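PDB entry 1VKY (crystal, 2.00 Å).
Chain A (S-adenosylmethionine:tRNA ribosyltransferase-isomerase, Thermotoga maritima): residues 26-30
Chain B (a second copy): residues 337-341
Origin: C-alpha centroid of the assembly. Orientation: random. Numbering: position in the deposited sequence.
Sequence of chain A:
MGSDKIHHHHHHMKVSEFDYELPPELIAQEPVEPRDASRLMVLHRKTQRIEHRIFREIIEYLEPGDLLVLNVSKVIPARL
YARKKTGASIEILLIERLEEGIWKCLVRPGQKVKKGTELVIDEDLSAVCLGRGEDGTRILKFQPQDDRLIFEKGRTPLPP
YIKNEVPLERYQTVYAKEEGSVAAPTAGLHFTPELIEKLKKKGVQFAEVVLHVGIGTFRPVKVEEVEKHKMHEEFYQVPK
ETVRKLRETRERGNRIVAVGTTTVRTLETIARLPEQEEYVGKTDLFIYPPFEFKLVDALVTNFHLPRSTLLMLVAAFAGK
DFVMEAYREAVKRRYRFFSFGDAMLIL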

ATOM      1  N   LEU A  26      -6.657   8.940  -9.189  1.00 35.21           N
ATOM      2  CA  LEU A  26      -7.612   7.892  -8.774  1.00 35.08           C
ATOM      3  C   LEU A  26      -6.955   6.608  -8.317  1.00 35.29           C
ATOM      4  O   LEU A  26      -7.641   5.762  -7.746  1.00 33.92           O
ATOM      5  CB  LEU A  26      -8.612   7.602  -9.857  1.00 32.34           C
ATOM      6  CG  LEU A  26      -9.549   8.737 -10.227  1.00 32.37           C
ATOM      7  CD1 LEU A  26     -10.547   8.191 -11.254  1.00 33.70           C
ATOM      8  CD2 LEU A  26     -10.281   9.351  -9.068  1.00 33.09           C
ATOM      9  N   ILE A  27      -5.636   6.466  -8.527  1.00 34.18           N
ATOM     10  CA  ILE A  27      -4.917   5.331  -7.982  1.00 33.59           C
ATOM     11  C   ILE A  27      -4.643   5.520  -6.497  1.00 35.33           C
ATOM     12  O   ILE A  27      -3.814   6.377  -6.085  1.00 33.86           O
ATOM     13  CB  ILE A  27      -3.623   5.044  -8.775  1.00 33.47           C
ATOM     14  CG1 ILE A  27      -3.952   4.879 -10.231  1.00 32.05           C
ATOM     15  CG2 ILE A  27      -2.931   3.835  -8.219  1.00 33.88           C
ATOM     16  CD1 ILE A  27      -2.772   4.619 -11.161  1.00 36.63           C
ATOM     17  N   ALA A  28      -5.250   4.667  -5.677  1.00 32.97           N
ATOM     18  CA  ALA A  28      -5.183   4.867  -4.214  1.00 35.83           C
ATOM     19  C   ALA A  28      -3.834   4.454  -3.621  1.00 37.71           C
ATOM     20  O   ALA A  28      -3.231   3.456  -4.035  1.00 32.78           O
ATOM     21  CB  ALA A  28      -6.304   4.128  -3.488  1.00 35.38           C
ATOM     22  N   GLN A  29      -3.376   5.225  -2.635  1.00 41.92           N
ATOM     23  CA  GLN A  29      -2.128   4.950  -1.928  1.00 45.59           C
ATOM     24  C   GLN A  29      -2.441   4.242  -0.627  1.00 46.64           C
ATOM     25  O   GLN A  29      -1.633   3.466  -0.118  1.00 49.94           O
ATOM     26  CB  GLN A  29      -1.394   6.258  -1.616  1.00 47.71           C
ATOM     27  CG  GLN A  29      -1.146   7.133  -2.833  1.00 52.09           C
ATOM     28  CD  GLN A  29      -0.304   8.365  -2.518  1.00 55.26           C
ATOM     29  NE2 GLN A  29      -0.892   9.542  -2.736  1.00 59.14           N
ATOM     30  N   GLU A  30      -3.619   4.509  -0.078  1.00 45.01           N
ATOM     31  CA  GLU A  30      -4.025   3.861   1.152  1.00 46.15           C
ATOM     32  C   GLU A  30      -5.475   3.377   1.118  1.00 41.28           C
ATOM     33  O   GLU A  30      -6.325   3.990   0.472  1.00 36.85           O
ATOM     34  CB  GLU A  30      -3.816   4.823   2.329  1.00 47.93           C
ATOM     35  CG  GLU A  30      -3.975   6.299   1.976  1.00 54.55           C
TER
ATOM     36  N   PHE B 337       7.710   1.775  -9.488  1.00 28.25           N
ATOM     37  CA  PHE B 337       7.099   3.095  -9.452  1.00 27.03           C
ATOM     38  C   PHE B 337       6.034   3.221  -8.374  1.00 27.54           C
ATOM     39  O   PHE B 337       5.510   2.237  -7.847  1.00 29.75           O
ATOM     40  CB  PHE B 337       6.470   3.412 -10.800  1.00 25.60           C
ATOM     41  CG  PHE B 337       7.463   3.683 -11.880  1.00 26.49           C
ATOM     42  CD1 PHE B 337       8.273   2.687 -12.355  1.00 28.25           C
ATOM     43  CD2 PHE B 337       7.519   4.917 -12.476  1.00 25.40           C
ATOM     44  CE1 PHE B 337       9.167   2.929 -13.351  1.00 29.90           C
ATOM     45  CE2 PHE B 337       8.434   5.170 -13.489  1.00 28.87           C
ATOM     46  CZ  PHE B 337       9.250   4.182 -13.912  1.00 27.36           C
ATOM     47  N   PHE B 338       5.739   4.467  -8.056  1.00 25.33           N
ATOM     48  CA  PHE B 338       4.689   4.845  -7.136  1.00 24.82           C
ATOM     49  C   PHE B 338       5.120   4.638  -5.708  1.00 28.13           C
ATOM     50  O   PHE B 338       6.309   4.548  -5.413  1.00 27.18           O
ATOM     51  CB  PHE B 338       3.349   4.163  -7.552  1.00 27.68           C
ATOM     52  CG  PHE B 338       2.119   4.850  -7.075  1.00 26.71           C
ATOM     53  CD1 PHE B 338       1.939   6.205  -7.258  1.00 34.37           C
ATOM     54  CD2 PHE B 338       1.137   4.142  -6.408  1.00 34.95           C
ATOM     55  CE1 PHE B 338       0.797   6.822  -6.811  1.00 36.75           C
ATOM     56  CE2 PHE B 338      -0.012   4.767  -5.967  1.00 32.85           C
ATOM     57  CZ  PHE B 338      -0.185   6.087  -6.169  1.00 37.62           C
ATOM     58  N   SER B 339       4.149   4.716  -4.802  1.00 31.68           N
ATOM     59  CA  SER B 339       4.382   4.833  -3.382  1.00 32.73           C
ATOM     60  C   SER B 339       5.274   3.787  -2.701  1.00 34.80           C
ATOM     61  O   SER B 339       5.905   4.105  -1.669  1.00 32.40           O
ATOM     62  CB  SER B 339       3.009   4.889  -2.679  1.00 37.93           C
ATOM     63  OG  SER B 339       2.308   6.071  -3.108  1.00 46.87           O
ATOM     64  N   PHE B 340       5.299   2.555  -3.210  1.00 32.11           N
ATOM     65  CA  PHE B 340       6.072   1.470  -2.595  1.00 33.72           C
ATOM     66  C   PHE B 340       7.242   1.073  -3.454  1.00 32.91           C
ATOM     67  O   PHE B 340       7.934   0.082  -3.143  1.00 33.19           O
ATOM     68  CB  PHE B 340       5.169   0.248  -2.304  1.00 38.34           C
ATOM     69  CG  PHE B 340       4.000   0.617  -1.462  1.00 44.85           C
ATOM     70  CD1 PHE B 340       2.748   0.789  -2.027  1.00 54.58           C
ATOM     71  CD2 PHE B 340       4.201   0.994  -0.134  1.00 53.87           C
ATOM     72  CE1 PHE B 340       1.682   1.250  -1.262  1.00 58.33           C
ATOM     73  CE2 PHE B 340       3.147   1.439   0.646  1.00 55.81           C
ATOM     74  CZ  PHE B 340       1.877   1.573   0.078  1.00 54.93           C
ATOM     75  N   GLY B 341       7.508   1.893  -4.478  1.00 29.17           N
ATOM     76  CA  GLY B 341       8.591   1.663  -5.437  1.00 30.88           C
ATOM     77  C   GLY B 341       9.918   2.272  -5.065  1.00 29.03           C
ATOM     78  O   GLY B 341      10.224   2.499  -3.902  1.00 27.01           O
TER

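Between these two stretches of the ribosyltransferase-isomerase, no hydrogen bond crosses among the atoms modelled, and one aromatic ring makes most of the contact. Phe B338 carries that ring from an unusual backbone position, with phi at 77° and psi at -168°. Positive phi values are uncommon for residues with a side chain, and here the conformation accompanies a CA-to-CB bond that points toward chain A.

The backbone around this residue is a compact loop. A type I beta turn runs from Phe B338 to Gly B341, closed by a hydrogen bond from Gly B341 N to Phe B338 O at 3.1 Å. Gly B341 itself makes no contact with the other stretch, yet its lack of a side chain suits the fold of the loop, since an ideal CB would lie 2.8 Å from Phe B337 N. The constraint visible here comes from within its own chain; nothing of the other stretch lies within 5.5 Å of that ideal CB.

From the first position of the turn, Phe B338, with chi1 in the t well, reaches three consecutive residues of chain A. Ile A27 offers both a side chain and a backbone atom. Its CG2 lies 3.8 Å from Phe B338 CE2, an apolar contact at van der Waals range, while its carbonyl O comes within 3.6 Å of Phe B338 CZ. The next carbonyl, Ala A28 O, lies 4.0 Å from Phe B338 CE2 and near the ring plane, at the edge, where the slightly positive ring hydrogens make a carbonyl oxygen an electrostatically acceptable neighbour. The methyl group of Ala A28 takes no part: its CA-to-CB bond points away, leaving the backbone to make the approach.

Gln A29 is the third residue of the stretch to touch the ring, with its CG 3.6 Å from Phe B338 CZ. This is the aliphatic portion of a polar side chain used as an apolar surface, a common economy where long side chains lie at the margin of a contact. With chi1 at -54° (m) and chi2 at -175° (t), the side chain runs on past the ring, extended about its CB-CG bond, bringing Gln A29 CD to 3.5 Å from Ser B339 OG. The amide oxygen OE1 is not modelled, so whether it bonds to that hydroxyl remains open.

Phe B340 adds a second, lighter aromatic contact. Its CA-to-CB bond points sideways, but the end of the side chain comes nearer, and Phe B340 CZ lies 4.0 Å from Gln A29 O. That oxygen, too, sits at the ring edge, near its plane, repeating the arrangement of Ala A28 O beside Phe B338.

The two stretches bury only 204 Å² between them, both sides summed. The example illustrates a small patch in which one aromatic ring meets both aliphatic carbons and backbone carbonyls, while a second meets a carbonyl alone.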